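Long-range contact in adenosine deaminase (PDB 4GXW), which binds a zinc ion and probably deaminates adenosine or a related purine: residues 158-171 with 195-207. Residues are numbered along the deposited sequence; the frame is centred on the assembly and turned at random.
Sequences IDREQDPDEAVAIV and PPELFWKAYRDAR
Two neighbouring outer helices of a TIM barrel, 164-176 and 200-208, lie almost parallel here, as successive beta-alpha units of this fold do; the axes of 164-171 and 200-207 approach to 8.2 Å at 12°. The backbones come nearest at Val-168 and Ala-202, CA to CA 4.5 Å; beside them Ala-167 CB stands 3.5 Å from Ala-202 CB, a close approach consistent with two methyl groups at this point. Toward the start of the helices Phe-199, at the N-cap position, has CG anti to its carbonyl carbon (chi1 -58°), which brings the CE1–CZ end of its ring up to the carbonyls of Arg-160 and Gln-162 in the turn after strand 151-159. Ala-167 CB and these two oxygens lie at the ring edge, and Arg-160 O lies 3.4 Å from Phe-199 CZ; both oxygens also accept from Arg-194. Ile-158, at the end of strand 151-159, sets CG2 against Phe-199 CD1 and its CD1 3.6 Å from Tyr-203 CE1, while Tyr-203 OH is hydrogen-bonded to Thr-214 O. On the zinc side of the barrel, the bent chain of Arg-160 brings its guanidinium edge to the Pro-195/Pro-196 peptide, and NH1 donates to the backbone O of the zinc ligand His-216. Farther along the helices Val-171 straddles the next turn: CG2 lies 3.5 Å from Ala-202 O and CG1 packs on Asp-205 CB. Val-168 CG2 rests on the extended aliphatic chain of Lys-201, whose ammonium is linked to Asp-165 OD1 through a water. A second water joins the helices, donating to Pro-164 O and accepting from Ala-202 N, at 3.1 Å from each.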
# COMPACT_ATOMS: atom_id res chain seq x y z
N ILE A 158 -11.92 1.25 -6.69
CA ILE A 158 -12.62 2.25 -7.47
C ILE A 158 -11.65 3.31 -8.00
O ILE A 158 -10.77 3.77 -7.26
CB ILE A 158 -13.68 2.94 -6.59
CG1 ILE A 158 -14.74 1.92 -6.15
CG2 ILE A 158 -14.27 4.16 -7.30
CD1 ILE A 158 -15.53 2.37 -4.94
N ASP A 159 -11.76 3.63 -9.28
CA ASP A 159 -11.03 4.74 -9.89
C ASP A 159 -11.91 5.97 -9.67
O ASP A 159 -12.90 6.17 -10.38
CB ASP A 159 -10.84 4.44 -11.39
CG ASP A 159 -10.15 5.54 -12.15
OD1 ASP A 159 -9.97 6.66 -11.61
OD2 ASP A 159 -9.80 5.27 -13.32
N ARG A 160 -11.58 6.78 -8.68
CA ARG A 160 -12.48 7.86 -8.28
C ARG A 160 -12.57 8.99 -9.30
O ARG A 160 -13.40 9.89 -9.17
CB ARG A 160 -12.12 8.40 -6.90
CG ARG A 160 -10.90 9.31 -6.88
CD ARG A 160 -10.31 9.42 -5.46
NE ARG A 160 -11.30 9.89 -4.50
CZ ARG A 160 -11.30 9.60 -3.19
NH1 ARG A 160 -10.34 8.86 -2.66
NH2 ARG A 160 -12.29 10.07 -2.42
N GLU A 161 -11.71 8.96 -10.32
CA GLU A 161 -11.78 9.96 -11.38
C GLU A 161 -12.87 9.66 -12.40
O GLU A 161 -13.21 10.50 -13.22
CB GLU A 161 -10.42 10.12 -12.07
CG GLU A 161 -9.34 10.62 -11.11
CD GLU A 161 -7.98 10.72 -11.75
OE1 GLU A 161 -7.90 10.93 -12.98
OE2 GLU A 161 -6.97 10.58 -11.02
N GLN A 162 -13.43 8.45 -12.33
CA GLN A 162 -14.54 8.07 -13.19
C GLN A 162 -15.86 8.16 -12.43
O GLN A 162 -15.88 8.35 -11.21
CB GLN A 162 -14.33 6.67 -13.79
CG GLN A 162 -12.89 6.36 -14.27
CD GLN A 162 -12.20 7.47 -15.05
OE1 GLN A 162 -12.83 8.22 -15.81
NE2 GLN A 162 -10.87 7.58 -14.88
N ASP A 163 -16.96 8.05 -13.17
CA ASP A 163 -18.31 8.18 -12.62
C ASP A 163 -18.60 7.13 -11.54
O ASP A 163 -18.09 6.00 -11.61
CB ASP A 163 -19.32 8.03 -13.76
CG ASP A 163 -20.73 8.43 -13.38
OD1 ASP A 163 -21.47 7.58 -12.84
OD2 ASP A 163 -21.11 9.60 -13.64
N PRO A 164 -19.43 7.47 -10.53
CA PRO A 164 -19.80 6.48 -9.51
C PRO A 164 -20.48 5.22 -10.07
O PRO A 164 -20.43 4.19 -9.40
CB PRO A 164 -20.73 7.26 -8.56
CG PRO A 164 -20.99 8.59 -9.22
CD PRO A 164 -19.85 8.84 -10.17
N ASP A 165 -21.07 5.29 -11.26
CA ASP A 165 -21.59 4.09 -11.91
C ASP A 165 -20.53 3.02 -12.16
O ASP A 165 -20.81 1.82 -12.13
CB ASP A 165 -22.25 4.41 -13.25
CG ASP A 165 -23.60 5.06 -13.11
OD1 ASP A 165 -24.17 5.00 -12.00
OD2 ASP A 165 -24.10 5.60 -14.11
N GLU A 166 -19.30 3.45 -12.43
CA GLU A 166 -18.22 2.50 -12.68
C GLU A 166 -17.87 1.78 -11.39
O GLU A 166 -17.49 0.61 -11.40
CB GLU A 166 -16.98 3.18 -13.29
CG GLU A 166 -17.18 3.72 -14.70
CD GLU A 166 -17.43 2.65 -15.75
OE1 GLU A 166 -17.16 1.46 -15.51
OE2 GLU A 166 -17.90 3.01 -16.85
N ALA A 167 -18.01 2.49 -10.27
CA ALA A 167 -17.74 1.90 -8.96
C ALA A 167 -18.77 0.80 -8.64
O ALA A 167 -18.39 -0.28 -8.19
CB ALA A 167 -17.74 2.99 -7.87
N VAL A 168 -20.04 1.07 -8.91
CA VAL A 168 -21.08 0.06 -8.76
C VAL A 168 -20.79 -1.14 -9.66
O VAL A 168 -20.97 -2.29 -9.25
CB VAL A 168 -22.49 0.65 -9.02
CG1 VAL A 168 -23.56 -0.45 -9.04
CG2 VAL A 168 -22.82 1.70 -7.97
N ALA A 169 -20.32 -0.87 -10.88
CA ALA A 169 -19.99 -1.95 -11.82
C ALA A 169 -18.95 -2.91 -11.25
O ALA A 169 -19.02 -4.12 -11.46
CB ALA A 169 -19.54 -1.37 -13.17
N ILE A 170 -17.98 -2.38 -10.50
CA ILE A 170 -16.96 -3.23 -9.88
C ILE A 170 -17.56 -4.22 -8.90
O ILE A 170 -17.22 -5.42 -8.91
CB ILE A 170 -15.91 -2.38 -9.14
CG1 ILE A 170 -15.09 -1.58 -10.15
CG2 ILE A 170 -15.01 -3.25 -8.26
CD1 ILE A 170 -14.16 -0.58 -9.50
N VAL A 171 -18.46 -3.74 -8.05
CA VAL A 171 -19.09 -4.62 -7.08
C VAL A 171 -19.93 -5.69 -7.79
O VAL A 171 -19.92 -6.85 -7.40
CB VAL A 171 -19.92 -3.85 -6.02
CG1 VAL A 171 -20.48 -4.81 -4.99
CG2 VAL A 171 -19.04 -2.81 -5.33
N PRO A 195 -14.90 13.59 -3.85
CA PRO A 195 -14.99 13.21 -2.44
C PRO A 195 -15.62 11.83 -2.23
O PRO A 195 -16.38 11.35 -3.08
CB PRO A 195 -15.85 14.32 -1.84
CG PRO A 195 -16.72 14.73 -2.97
CD PRO A 195 -15.84 14.68 -4.18
N PRO A 196 -15.33 11.21 -1.08
CA PRO A 196 -15.75 9.81 -0.89
C PRO A 196 -17.27 9.59 -0.90
O PRO A 196 -17.70 8.53 -1.37
CB PRO A 196 -15.14 9.45 0.48
CG PRO A 196 -14.92 10.79 1.16
CD PRO A 196 -14.54 11.72 0.05
N GLU A 197 -18.05 10.56 -0.44
CA GLU A 197 -19.50 10.39 -0.43
C GLU A 197 -20.11 10.26 -1.82
O GLU A 197 -21.22 9.76 -1.98
CB GLU A 197 -20.18 11.51 0.38
CG GLU A 197 -20.05 12.91 -0.20
CD GLU A 197 -18.84 13.69 0.30
OE1 GLU A 197 -17.82 13.07 0.71
OE2 GLU A 197 -18.91 14.95 0.26
N LEU A 198 -19.38 10.70 -2.85
CA LEU A 198 -19.84 10.54 -4.22
C LEU A 198 -20.08 9.06 -4.55
O LEU A 198 -20.92 8.73 -5.39
CB LEU A 198 -18.81 11.15 -5.18
CG LEU A 198 -19.08 11.17 -6.68
CD1 LEU A 198 -20.40 11.88 -6.96
CD2 LEU A 198 -17.91 11.84 -7.41
N PHE A 199 -19.34 8.19 -3.86
CA PHE A 199 -19.30 6.75 -4.13
C PHE A 199 -20.06 5.93 -3.09
O PHE A 199 -19.79 4.74 -2.89
CB PHE A 199 -17.83 6.31 -4.25
CG PHE A 199 -17.11 7.06 -5.33
CD1 PHE A 199 -17.19 6.63 -6.65
CD2 PHE A 199 -16.44 8.25 -5.06
CE1 PHE A 199 -16.59 7.34 -7.67
CE2 PHE A 199 -15.83 8.96 -6.09
CZ PHE A 199 -15.90 8.50 -7.39
N TRP A 200 -21.04 6.56 -2.45
CA TRP A 200 -21.82 5.90 -1.41
C TRP A 200 -22.46 4.60 -1.90
O TRP A 200 -22.53 3.62 -1.15
CB TRP A 200 -22.90 6.84 -0.84
CG TRP A 200 -24.00 7.17 -1.81
CD1 TRP A 200 -24.06 8.25 -2.64
CD2 TRP A 200 -25.20 6.43 -2.03
NE1 TRP A 200 -25.21 8.22 -3.38
CE2 TRP A 200 -25.94 7.11 -3.02
CE3 TRP A 200 -25.73 5.25 -1.49
CZ2 TRP A 200 -27.18 6.65 -3.49
CZ3 TRP A 200 -26.95 4.80 -1.94
CH2 TRP A 200 -27.66 5.49 -2.94
N LYS A 201 -22.93 4.58 -3.14
CA LYS A 201 -23.67 3.42 -3.62
C LYS A 201 -22.80 2.16 -3.71
O LYS A 201 -23.22 1.07 -3.29
CB LYS A 201 -24.33 3.72 -4.96
CG LYS A 201 -25.38 2.72 -5.38
CD LYS A 201 -26.13 3.21 -6.61
CE LYS A 201 -27.04 2.15 -7.15
NZ LYS A 201 -27.66 2.65 -8.39
N ALA A 202 -21.59 2.32 -4.23
CA ALA A 202 -20.69 1.19 -4.37
C ALA A 202 -20.31 0.62 -3.01
O ALA A 202 -20.21 -0.60 -2.84
CB ALA A 202 -19.45 1.59 -5.15
N TYR A 203 -20.10 1.51 -2.04
CA TYR A 203 -19.76 1.06 -0.68
C TYR A 203 -20.93 0.33 -0.03
O TYR A 203 -20.73 -0.73 0.58
CB TYR A 203 -19.20 2.21 0.18
CG TYR A 203 -17.73 2.44 -0.11
CD1 TYR A 203 -17.33 3.15 -1.24
CD2 TYR A 203 -16.76 1.91 0.71
CE1 TYR A 203 -15.98 3.32 -1.53
CE2 TYR A 203 -15.41 2.07 0.42
CZ TYR A 203 -15.04 2.77 -0.69
OH TYR A 203 -13.69 2.91 -0.97
N ARG A 204 -22.14 0.87 -0.17
CA ARG A 204 -23.33 0.19 0.31
C ARG A 204 -23.44 -1.21 -0.30
O ARG A 204 -23.67 -2.20 0.41
CB ARG A 204 -24.60 0.97 -0.06
CG ARG A 204 -25.90 0.25 0.30
CD ARG A 204 -27.07 0.80 -0.49
NE ARG A 204 -26.98 0.43 -1.90
CZ ARG A 204 -27.89 0.76 -2.81
NH1 ARG A 204 -28.95 1.48 -2.47
NH2 ARG A 204 -27.73 0.37 -4.07
N ASP A 205 -23.26 -1.29 -1.61
CA ASP A 205 -23.39 -2.56 -2.30
C ASP A 205 -22.31 -3.54 -1.87
O ASP A 205 -22.59 -4.73 -1.70
CB ASP A 205 -23.33 -2.36 -3.83
CG ASP A 205 -24.57 -1.70 -4.40
OD1 ASP A 205 -25.53 -1.43 -3.66
OD2 ASP A 205 -24.57 -1.47 -5.62
N ALA A 206 -21.07 -3.07 -1.69
CA ALA A 206 -19.98 -3.97 -1.31
C ALA A 206 -20.25 -4.58 0.06
O ALA A 206 -20.10 -5.80 0.24
CB ALA A 206 -18.66 -3.23 -1.32
N ARG A 207 -20.67 -3.74 1.00
CA ARG A 207 -20.93 -4.20 2.35
C ARG A 207 -22.14 -5.15 2.36
O ARG A 207 -22.12 -6.17 3.04
CB ARG A 207 -21.12 -3.03 3.32
CG ARG A 207 -19.83 -2.23 3.49
CD ARG A 207 -19.89 -1.25 4.64
NE ARG A 207 -19.61 -1.90 5.92
CZ ARG A 207 -20.41 -1.87 6.98
NH1 ARG A 207 -21.57 -1.22 6.95
NH2 ARG A 207 -20.06 -2.50 8.10
O HOH W 1 -20.89 4.48 -6.35
O HOH W 2 -25.40 2.91 -10.27